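Myo-inositol 2-dehydrogenase (Thermotoga maritima, PDB 3EZY) catalyses the NAD(+)-dependent oxidation of myo-inositol to scyllo-inosose and probably works in a myo-inositol degradation pathway. Local coordinates at residues A[13-18]-A[37-42]; A[75-80]-A[91-96]; A[125-130]-A[278-283]. All blocks are in the same frame, centred on the assembly; numbering follows the deposited sequence. Where two conformers were deposited one is given.

Interaction 1: residues A[13-18]-A[37-42]; sequences IGTIHA and EDRLRE
Arg39 lays one end of its guanidinium group against the side chain of Thr15, and this single pair makes the whole contact. NH2 donates to the hydroxyl oxygen, Arg39 NH2 to Thr15 OG1 being 2.7 Å, and OG1 lies at the guanidinium edge, near its plane. The bond is short but bent, with 133° at the hydrogen. The same nitrogen also comes near the carbon part of the threonine, Arg39 NH2 standing 3.7 Å from Thr15 CG2, so the methyl lies beside the bond. With CG anti to the backbone N (chi1 -172°) and a bend at chi2, the arginine chain carries its far end across a gap where the nearest CA atoms, those of Thr15 and Arg39, are 10.4 Å apart. The backbones themselves stay apart, and just 67 Å² is buried between the segments, at the surface of the domain. Helices 12-20 and 37-47 follow strands 3-8 and 27-33 of the parallel sheet in the NAD-binding Rossmann domain, and Gly14, next to the threonine, fits the third glycine of a GxGxxG pattern, consistent with a dinucleotide-binding turn just ahead of Thr15. Both polar groups also reach that turn. Thr15 OG1 is hydrogen-bonded to the carbonyl oxygen of Gly11, while Arg39 NE donates to the carbonyl oxygen of Leu10; the guanidinium is thereby held through two of its nitrogens, NE on the turn and NH2 on the helix that follows.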
loop_
_atom_site.group_PDB
_atom_site.type_symbol
_atom_site.label_atom_id
_atom_site.label_comp_id
_atom_site.label_asym_id
_atom_site.label_seq_id
_atom_site.Cartn_x
_atom_site.Cartn_y
_atom_site.Cartn_z
ATOM N N ILE A 13 31.244 8.556 -9.425
ATOM C CA ILE A 13 30.645 9.672 -8.648
ATOM C C ILE A 13 31.144 11.074 -9.050
ATOM O O ILE A 13 30.345 12.025 -9.143
ATOM C CB ILE A 13 30.788 9.436 -7.127
ATOM C CG1 ILE A 13 29.945 8.201 -6.726
ATOM C CG2 ILE A 13 30.323 10.668 -6.309
ATOM C CD1 ILE A 13 30.168 7.764 -5.301
ATOM N N GLY A 14 32.447 11.216 -9.290
ATOM C CA GLY A 14 32.978 12.475 -9.831
ATOM C C GLY A 14 32.283 12.858 -11.131
ATOM O O GLY A 14 31.997 14.025 -11.379
ATOM N N THR A 15 32.008 11.878 -11.988
ATOM C CA THR A 15 31.292 12.163 -13.234
ATOM C C THR A 15 29.885 12.721 -13.007
ATOM O O THR A 15 29.490 13.707 -13.633
ATOM C CB THR A 15 31.237 10.909 -14.131
ATOM O OG1 THR A 15 32.582 10.503 -14.434
ATOM C CG2 THR A 15 30.452 11.207 -15.426
ATOM N N ILE A 16 29.123 12.102 -12.107
ATOM C CA ILE A 16 27.841 12.633 -11.688
ATOM C C ILE A 16 27.930 14.086 -11.241
ATOM O O ILE A 16 27.133 14.931 -11.679
ATOM C CB ILE A 16 27.202 11.737 -10.599
ATOM C CG1 ILE A 16 26.785 10.408 -11.242
ATOM C CG2 ILE A 16 25.975 12.445 -9.936
ATOM C CD1 ILE A 16 26.411 9.287 -10.223
ATOM N N HIS A 17 28.864 14.398 -10.346
ATOM C CA HIS A 17 28.989 15.805 -9.847
ATOM C C HIS A 17 29.291 16.779 -11.016
ATOM O O HIS A 17 28.672 17.857 -11.136
ATOM C CB HIS A 17 30.097 15.900 -8.780
ATOM C CG HIS A 17 29.739 15.265 -7.474
ATOM N ND1 HIS A 17 28.584 15.577 -6.786
ATOM C CD2 HIS A 17 30.418 14.381 -6.694
ATOM C CE1 HIS A 17 28.561 14.902 -5.646
ATOM N NE2 HIS A 17 29.667 14.174 -5.567
ATOM N N ALA A 18 30.232 16.387 -11.880
ATOM C CA ALA A 18 30.669 17.239 -13.001
ATOM C C ALA A 18 29.495 17.531 -13.945
ATOM O O ALA A 18 29.338 18.656 -14.408
ATOM C CB ALA A 18 31.783 16.549 -13.790
ATOM N N GLU A 37 44.417 9.549 -19.106
ATOM C CA GLU A 37 44.453 10.608 -20.114
ATOM C C GLU A 37 43.265 10.599 -21.083
ATOM O O GLU A 37 42.753 11.643 -21.439
ATOM C CB GLU A 37 45.788 10.614 -20.885
ATOM C CG GLU A 37 46.959 11.316 -20.141
ATOM C CD GLU A 37 47.881 12.127 -21.064
ATOM O OE1 GLU A 37 48.252 11.616 -22.147
ATOM O OE2 GLU A 37 48.233 13.283 -20.704
ATOM N N ASP A 38 42.816 9.416 -21.506
ATOM C CA ASP A 38 41.701 9.400 -22.466
ATOM C C ASP A 38 40.368 9.756 -21.814
ATOM O O ASP A 38 39.553 10.459 -22.416
ATOM C CB ASP A 38 41.618 8.072 -23.205
ATOM C CG ASP A 38 42.886 7.776 -23.976
ATOM O OD1 ASP A 38 43.038 8.302 -25.123
ATOM O OD2 ASP A 38 43.736 7.032 -23.410
ATOM N N ARG A 39 40.177 9.285 -20.585
ATOM C CA ARG A 39 39.056 9.701 -19.739
ATOM C C ARG A 39 38.999 11.233 -19.628
ATOM O O ARG A 39 37.986 11.859 -19.957
ATOM C CB ARG A 39 39.207 9.056 -18.358
ATOM C CG ARG A 39 37.990 9.253 -17.395
ATOM C CD ARG A 39 36.727 8.588 -17.926
ATOM N NE ARG A 39 35.565 8.882 -17.091
ATOM C CZ ARG A 39 34.304 8.842 -17.515
ATOM N NH1 ARG A 39 34.041 8.507 -18.784
ATOM N NH2 ARG A 39 33.294 9.141 -16.676
ATOM N N LEU A 40 40.103 11.831 -19.179
ATOM C CA LEU A 40 40.242 13.282 -19.128
ATOM C C LEU A 40 39.900 13.986 -20.472
ATOM O O LEU A 40 39.084 14.904 -20.509
ATOM C CB LEU A 40 41.675 13.601 -18.742
ATOM C CG LEU A 40 41.960 15.042 -18.317
ATOM C CD1 LEU A 40 40.999 15.388 -17.162
ATOM C CD2 LEU A 40 43.418 15.136 -17.887
ATOM N N ARG A 41 40.541 13.554 -21.572
ATOM C CA ARG A 41 40.273 14.074 -22.915
ATOM C C ARG A 41 38.803 13.993 -23.268
ATOM O O ARG A 41 38.188 14.963 -23.753
ATOM C CB ARG A 41 40.901 13.163 -23.984
ATOM C CG ARG A 41 42.321 13.320 -24.306
ATOM C CD ARG A 41 42.601 12.356 -25.468
ATOM N NE ARG A 41 42.596 13.024 -26.759
ATOM C CZ ARG A 41 43.282 12.595 -27.826
ATOM N NH1 ARG A 41 44.013 11.501 -27.744
ATOM N NH2 ARG A 41 43.263 13.266 -28.972
ATOM N N GLU A 42 38.251 12.795 -23.105
ATOM C CA GLU A 42 36.868 12.591 -23.501
ATOM C C GLU A 42 35.899 13.444 -22.703
ATOM O O GLU A 42 34.976 14.021 -23.265
ATOM C CB GLU A 42 36.507 11.108 -23.479
ATOM C CG GLU A 42 37.015 10.454 -24.769
ATOM C CD GLU A 42 37.180 8.945 -24.667
ATOM O OE1 GLU A 42 36.720 8.349 -23.658
ATOM O OE2 GLU A 42 37.762 8.357 -25.608
#

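Interaction 2: residues A[75-80]-A[91-96]; sequences NTHSEL and VFCEKP
His77 reaches from the first turn of its helix to the segment 91-96, and its imidazole makes every close contact between the two. The polar link is the hydrogen bond from ND1 to the carbonyl oxygen of Pro96, with His77 ND1 to Pro96 O at 2.7 Å. The acceptor lies near the ring plane, whereas the donor is tilted 22° from the plane of the carbonyl, and the bond is bent, with 137° at the hydrogen. A weak second bond runs from ND1 to the carbonyl oxygen of Leu97, and NE2 is hydrogen-bonded to the carbonyl oxygen of Ser72, so both ring nitrogens of this buried residue have backbone partners and the rotation of the ring is fixed. Between them CE1 approaches another carbonyl, His77 CE1 to Glu94 O measuring 3.4 Å.

The second kind of contact is sulfur-aromatic. Cys93 SG sits over one face of the imidazole, 3.8 Å from the His77 ring centroid; with chi1 at -170° the thiol stands anti to its own backbone N, which brings it over that face. A leucine in place of His77 would probably leave the carbonyls of Pro96 and Ser72 without these donors and the cysteine sulfur without its flat ring.

Lys95 and Pro96 are joined by a cis peptide bond, and the Pro96 carbonyl meets the histidine just beyond it. The histidine thus ties Cys93 and the residues after it to the start of the helix within one Rossmann beta-alpha-beta unit, strand 67-70, helix 77-86 and strand 90-94: Val70 touches both His77 and Leu80, helix 101-114 flanks Ser78, and Ile175 of helix 174-185 packs on Pro96.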
loop_
_atom_site.group_PDB
_atom_site.type_symbol
_atom_site.label_atom_id
_atom_site.label_comp_id
_atom_site.label_asym_id
_atom_site.label_seq_id
_atom_site.Cartn_x
_atom_site.Cartn_y
_atom_site.Cartn_z
ATOM N N ASN A 75 42.647 6.558 -0.895
ATOM C CA ASN A 75 44.024 6.733 -0.450
ATOM C C ASN A 75 44.651 8.069 -0.910
ATOM O O ASN A 75 45.719 8.457 -0.445
ATOM C CB ASN A 75 44.882 5.511 -0.811
ATOM C CG ASN A 75 45.030 5.295 -2.321
ATOM O OD1 ASN A 75 44.622 6.122 -3.152
ATOM N ND2 ASN A 75 45.620 4.164 -2.682
ATOM N N THR A 76 43.990 8.794 -1.805
ATOM C CA THR A 76 44.509 10.122 -2.166
ATOM C C THR A 76 43.788 11.259 -1.440
ATOM O O THR A 76 44.170 12.407 -1.570
ATOM C CB THR A 76 44.437 10.392 -3.680
ATOM O OG1 THR A 76 43.070 10.427 -4.094
ATOM C CG2 THR A 76 45.138 9.272 -4.466
ATOM N N HIS A 77 42.773 10.947 -0.643
ATOM C CA HIS A 77 41.902 12.029 -0.134
ATOM C C HIS A 77 42.623 12.959 0.806
ATOM O O HIS A 77 42.485 14.181 0.711
ATOM C CB HIS A 77 40.652 11.488 0.586
ATOM C CG HIS A 77 39.626 10.903 -0.334
ATOM N ND1 HIS A 77 38.472 10.295 0.131
ATOM C CD2 HIS A 77 39.573 10.829 -1.688
ATOM C CE1 HIS A 77 37.743 9.898 -0.900
ATOM N NE2 HIS A 77 38.389 10.202 -2.011
ATOM N N SER A 78 43.378 12.376 1.723
ATOM C CA SER A 78 44.075 13.148 2.723
ATOM C C SER A 78 45.032 14.153 2.074
ATOM O O SER A 78 45.004 15.336 2.364
ATOM C CB SER A 78 44.891 12.216 3.629
ATOM O OG SER A 78 45.280 12.942 4.765
ATOM N N GLU A 79 45.902 13.654 1.209
ATOM C CA GLU A 79 46.844 14.536 0.538
ATOM C C GLU A 79 46.167 15.684 -0.217
ATOM O O GLU A 79 46.577 16.828 -0.102
ATOM C CB GLU A 79 47.742 13.763 -0.431
ATOM C CG GLU A 79 48.595 14.742 -1.272
ATOM C CD GLU A 79 49.237 14.071 -2.484
ATOM O OE1 GLU A 79 49.664 14.787 -3.424
ATOM O OE2 GLU A 79 49.299 12.816 -2.497
ATOM N N LEU A 80 45.146 15.373 -1.000
ATOM C CA LEU A 80 44.457 16.373 -1.768
ATOM C C LEU A 80 43.724 17.364 -0.915
ATOM O O LEU A 80 43.749 18.555 -1.212
ATOM C CB LEU A 80 43.490 15.739 -2.777
ATOM C CG LEU A 80 44.260 14.904 -3.820
ATOM C CD1 LEU A 80 43.308 14.117 -4.714
ATOM C CD2 LEU A 80 45.182 15.877 -4.624
ATOM N N VAL A 91 36.695 22.906 0.202
ATOM C CA VAL A 91 36.841 21.535 -0.278
ATOM C C VAL A 91 35.677 20.614 0.109
ATOM O O VAL A 91 35.239 20.583 1.283
ATOM C CB VAL A 91 38.262 20.895 0.082
ATOM C CG1 VAL A 91 38.573 20.975 1.544
ATOM C CG2 VAL A 91 38.348 19.436 -0.378
ATOM N N PHE A 92 35.153 19.897 -0.895
ATOM C CA PHE A 92 34.166 18.829 -0.671
ATOM C C PHE A 92 34.907 17.532 -0.918
ATOM O O PHE A 92 35.641 17.416 -1.922
ATOM C CB PHE A 92 32.987 19.006 -1.644
ATOM C CG PHE A 92 32.054 17.808 -1.752
ATOM C CD1 PHE A 92 30.835 17.789 -1.071
ATOM C CD2 PHE A 92 32.392 16.709 -2.549
ATOM C CE1 PHE A 92 29.961 16.653 -1.168
ATOM C CE2 PHE A 92 31.535 15.603 -2.676
ATOM C CZ PHE A 92 30.316 15.571 -1.969
ATOM N N CYS A 93 34.779 16.567 0.002
ATOM C CA CYS A 93 35.432 15.273 -0.153
ATOM C C CYS A 93 34.409 14.133 -0.146
ATOM O O CYS A 93 33.649 13.962 0.825
ATOM C CB CYS A 93 36.463 15.042 0.980
ATOM S SG CYS A 93 37.537 13.614 0.749
ATOM N N GLU A 94 34.439 13.316 -1.192
ATOM C CA GLU A 94 33.578 12.147 -1.252
ATOM C C GLU A 94 33.844 11.230 -0.055
ATOM O O GLU A 94 34.964 11.223 0.521
ATOM C CB GLU A 94 33.796 11.365 -2.577
ATOM C CG GLU A 94 32.740 11.684 -3.659
ATOM C CD GLU A 94 31.308 11.561 -3.101
ATOM O OE1 GLU A 94 30.466 12.455 -3.335
ATOM O OE2 GLU A 94 31.028 10.559 -2.409
ATOM N N LYS A 95 32.818 10.471 0.323
ATOM C CA LYS A 95 32.928 9.401 1.280
ATOM C C LYS A 95 33.926 8.370 0.774
ATOM O O LYS A 95 33.963 8.089 -0.433
ATOM C CB LYS A 95 31.538 8.716 1.440
ATOM C CG LYS A 95 31.598 7.244 1.963
ATOM C CD LYS A 95 31.833 6.188 0.872
ATOM C CE LYS A 95 31.568 4.789 1.385
ATOM N NZ LYS A 95 32.297 3.727 0.614
ATOM N N PRO A 96 34.746 7.788 1.688
ATOM C CA PRO A 96 34.963 8.234 3.050
ATOM C C PRO A 96 36.134 9.209 3.026
ATOM O O PRO A 96 36.974 9.133 2.122
ATOM C CB PRO A 96 35.409 6.963 3.750
ATOM C CG PRO A 96 36.232 6.307 2.725
ATOM C CD PRO A 96 35.455 6.531 1.416
#

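Interaction 3: residues A[125-130]-A[278-283]; sequences RFDRNF and LERYRD
Asp127 offers its two carboxylate oxygens to different partners, and OD2 is the one that Arg280 grips. Both terminal nitrogens of the arginine converge on that single oxygen: Arg280 NH1 and Arg280 NH2 each lie 3.1 Å from Asp127 OD2. Both bonds of this salt bridge are weak and bent, as expected when two N-H groups share one acceptor; the carboxylate and guanidinium planes stand 72° apart. The other oxygen caps the helix that starts after it. Asp127 OD1 accepts from Phe130 N at 3.1 Å with a nearly straight 161°, and more weakly from Asn129 N, which makes Asp127 the N-cap of helix 128-138. The charged cap would probably interact favourably with the dipole of that helix as well as with the arginine. Helix 128-138, which follows strand 118-121 of the parallel sheet, here meets helix 277-298, whose Leu278 and Arg282 touch helix 12-20 of the Rossmann fold.

Arg280 is bent at chi2, and Phe130 CE2 lies at its guanidinium edge, 3.5 Å from Arg280 NH2, the ring being met obliquely with the two planes 60° apart. Further along, a water may extend the contact: it accepts from Arg128 N and, in one of the two conformers of Asp283, donates to Asp283 OD2, a bridge that is therefore not certain. The strongest polar partner of the Arg128 side chain is the backbone carbonyl of Glu257 in the second subunit, to which NH1 is hydrogen-bonded, and Asn129 OD1 accepts from Thr259 N of the same neighbouring subunit.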
loop_
_atom_site.group_PDB
_atom_site.type_symbol
_atom_site.label_atom_id
_atom_site.label_comp_id
_atom_site.label_asym_id
_atom_site.label_seq_id
_atom_site.Cartn_x
_atom_site.Cartn_y
_atom_site.Cartn_z
ATOM N N ARG A 125 22.045 12.057 3.259
ATOM C CA ARG A 125 21.305 13.075 4.056
ATOM C C ARG A 125 20.436 13.922 3.158
ATOM O O ARG A 125 19.590 14.636 3.668
ATOM C CB ARG A 125 22.209 14.052 4.786
ATOM C CG ARG A 125 23.097 13.398 5.833
ATOM C CD ARG A 125 23.672 14.452 6.746
ATOM N NE ARG A 125 24.582 13.886 7.741
ATOM C CZ ARG A 125 24.985 14.569 8.805
ATOM N NH1 ARG A 125 24.599 15.819 8.926
ATOM N NH2 ARG A 125 25.794 14.015 9.722
ATOM N N PHE A 126 20.688 13.896 1.827
ATOM C CA PHE A 126 19.981 14.788 0.938
ATOM C C PHE A 126 19.003 14.045 0.070
ATOM O O PHE A 126 18.492 14.635 -0.871
ATOM C CB PHE A 126 20.973 15.623 0.070
ATOM C CG PHE A 126 21.957 16.430 0.909
ATOM C CD1 PHE A 126 21.617 17.698 1.362
ATOM C CD2 PHE A 126 23.177 15.871 1.313
ATOM C CE1 PHE A 126 22.493 18.437 2.166
ATOM C CE2 PHE A 126 24.072 16.602 2.110
ATOM C CZ PHE A 126 23.721 17.895 2.535
ATOM N N ASP A 127 18.821 12.743 0.316
ATOM C CA ASP A 127 17.706 11.949 -0.249
ATOM C C ASP A 127 16.365 12.559 0.202
ATOM O O ASP A 127 16.136 12.790 1.395
ATOM C CB ASP A 127 17.855 10.481 0.242
ATOM C CG ASP A 127 16.692 9.569 -0.184
ATOM O OD1 ASP A 127 15.550 9.756 0.305
ATOM O OD2 ASP A 127 16.918 8.621 -0.975
ATOM N N ARG A 128 15.479 12.893 -0.736
ATOM C CA ARG A 128 14.279 13.610 -0.322
ATOM C C ARG A 128 13.441 12.852 0.724
ATOM O O ARG A 128 12.822 13.494 1.574
ATOM C CB ARG A 128 13.377 13.991 -1.518
ATOM C CG ARG A 128 12.851 12.784 -2.259
ATOM C CD ARG A 128 12.300 13.120 -3.652
ATOM N NE ARG A 128 10.932 13.619 -3.587
ATOM C CZ ARG A 128 10.582 14.902 -3.710
ATOM N NH1 ARG A 128 9.293 15.244 -3.641
ATOM N NH2 ARG A 128 11.517 15.843 -3.915
ATOM N N ASN A 129 13.409 11.514 0.671
ATOM C CA ASN A 129 12.646 10.751 1.664
ATOM C C ASN A 129 13.265 10.736 3.065
ATOM O O ASN A 129 12.575 10.933 4.053
ATOM C CB ASN A 129 12.445 9.330 1.134
ATOM C CG ASN A 129 11.773 9.339 -0.233
ATOM O OD1 ASN A 129 10.752 9.963 -0.385
ATOM N ND2 ASN A 129 12.374 8.703 -1.230
ATOM N N PHE A 130 14.568 10.474 3.151
ATOM C CA PHE A 130 15.255 10.465 4.462
ATOM C C PHE A 130 15.263 11.828 5.148
ATOM O O PHE A 130 15.117 11.961 6.387
ATOM C CB PHE A 130 16.691 9.972 4.269
ATOM C CG PHE A 130 16.799 8.588 3.608
ATOM C CD1 PHE A 130 15.769 7.642 3.741
ATOM C CD2 PHE A 130 17.959 8.223 2.916
ATOM C CE1 PHE A 130 15.887 6.358 3.177
ATOM C CE2 PHE A 130 18.089 6.940 2.302
ATOM C CZ PHE A 130 17.043 6.010 2.426
ATOM N N LEU A 278 22.632 5.385 -10.879
ATOM C CA LEU A 278 22.263 6.721 -11.255
ATOM C C LEU A 278 20.777 6.981 -10.949
ATOM O O LEU A 278 20.445 8.023 -10.412
ATOM C CB LEU A 278 22.595 6.966 -12.740
ATOM C CG LEU A 278 22.292 8.386 -13.242
ATOM C CD1 LEU A 278 23.240 9.415 -12.575
ATOM C CD2 LEU A 278 22.418 8.459 -14.772
ATOM N N GLU A 279 19.877 6.050 -11.290
ATOM C CA GLU A 279 18.458 6.320 -11.050
ATOM C C GLU A 279 18.208 6.399 -9.553
ATOM O O GLU A 279 17.381 7.165 -9.101
ATOM C CB GLU A 279 17.558 5.247 -11.678
ATOM C CG GLU A 279 17.684 3.889 -11.015
ATOM C CD GLU A 279 16.763 2.817 -11.653
ATOM O OE1 GLU A 279 15.912 3.170 -12.487
ATOM O OE2 GLU A 279 16.904 1.619 -11.357
ATOM N N ARG A 280 18.943 5.617 -8.777
ATOM C CA ARG A 280 18.807 5.666 -7.307
ATOM C C ARG A 280 19.324 6.982 -6.687
ATOM O O ARG A 280 18.662 7.590 -5.819
ATOM C CB ARG A 280 19.499 4.456 -6.636
ATOM C CG ARG A 280 19.598 4.557 -5.091
ATOM C CD ARG A 280 18.189 4.430 -4.485
ATOM N NE ARG A 280 18.142 4.591 -3.031
ATOM C CZ ARG A 280 18.195 5.762 -2.384
ATOM N NH1 ARG A 280 18.357 6.904 -3.055
ATOM N NH2 ARG A 280 18.131 5.796 -1.049
ATOM N N TYR A 281 20.514 7.407 -7.106
ATOM C CA TYR A 281 21.261 8.386 -6.311
ATOM C C TYR A 281 21.386 9.781 -6.890
ATOM O O TYR A 281 21.856 10.718 -6.210
ATOM C CB TYR A 281 22.682 7.860 -6.039
ATOM C CG TYR A 281 22.795 6.741 -4.993
ATOM C CD1 TYR A 281 23.392 5.542 -5.316
ATOM C CD2 TYR A 281 22.327 6.917 -3.678
ATOM C CE1 TYR A 281 23.549 4.538 -4.377
ATOM C CE2 TYR A 281 22.459 5.931 -2.726
ATOM C CZ TYR A 281 23.089 4.741 -3.083
ATOM O OH TYR A 281 23.226 3.737 -2.170
ATOM N N ARG A 282 21.031 9.930 -8.155
ATOM C CA ARG A 282 21.335 11.182 -8.845
ATOM C C ARG A 282 20.756 12.428 -8.173
ATOM O O ARG A 282 21.447 13.465 -8.060
ATOM C CB ARG A 282 20.863 11.097 -10.307
ATOM C CG ARG A 282 20.632 12.441 -10.980
ATOM C CD ARG A 282 21.889 13.015 -11.569
ATOM N NE ARG A 282 22.291 12.372 -12.829
ATOM C CZ ARG A 282 23.462 12.592 -13.451
ATOM N NH1 ARG A 282 24.359 13.436 -12.937
ATOM N NH2 ARG A 282 23.747 11.964 -14.589
ATOM N N ASP A 283 19.499 12.356 -7.730
ATOM C CA ASP A 283 18.887 13.527 -7.101
ATOM C C ASP A 283 19.531 13.880 -5.764
ATOM O O ASP A 283 19.654 15.059 -5.444
ATOM C CB ASP A 283 17.381 13.367 -6.880
ATOM C CG ASP A 283 16.758 14.622 -6.287
ATOM O OD1 ASP A 283 16.951 15.726 -6.879
ATOM O OD2 ASP A 283 16.095 14.525 -5.209
HETATM O O HOH W 1 16.427 12.140 -3.440
#

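From the N terminus, interaction 1 closes a short loop through strand 27-33, joining the first two helices of the Rossmann domain. Interaction 2 follows in series and closes a still shorter loop, of 10 residues, around one crossover of the same sheet. Interaction 3 opens after both and spans 147 residues, tying helix 128-138, ahead of the mixed sheet, to helix 277-298, which follows most of its strands; none nests in or crosses another. Interactions 1 and 2, with centres about 17 Å apart, touch where His17 NE2 probably bonds Glu94 OE1. Interactions 1 and 3 meet through Ile16 and Leu278, bringing helix 277-298 back onto the Rossmann domain, whereas interactions 2 and 3 do not touch.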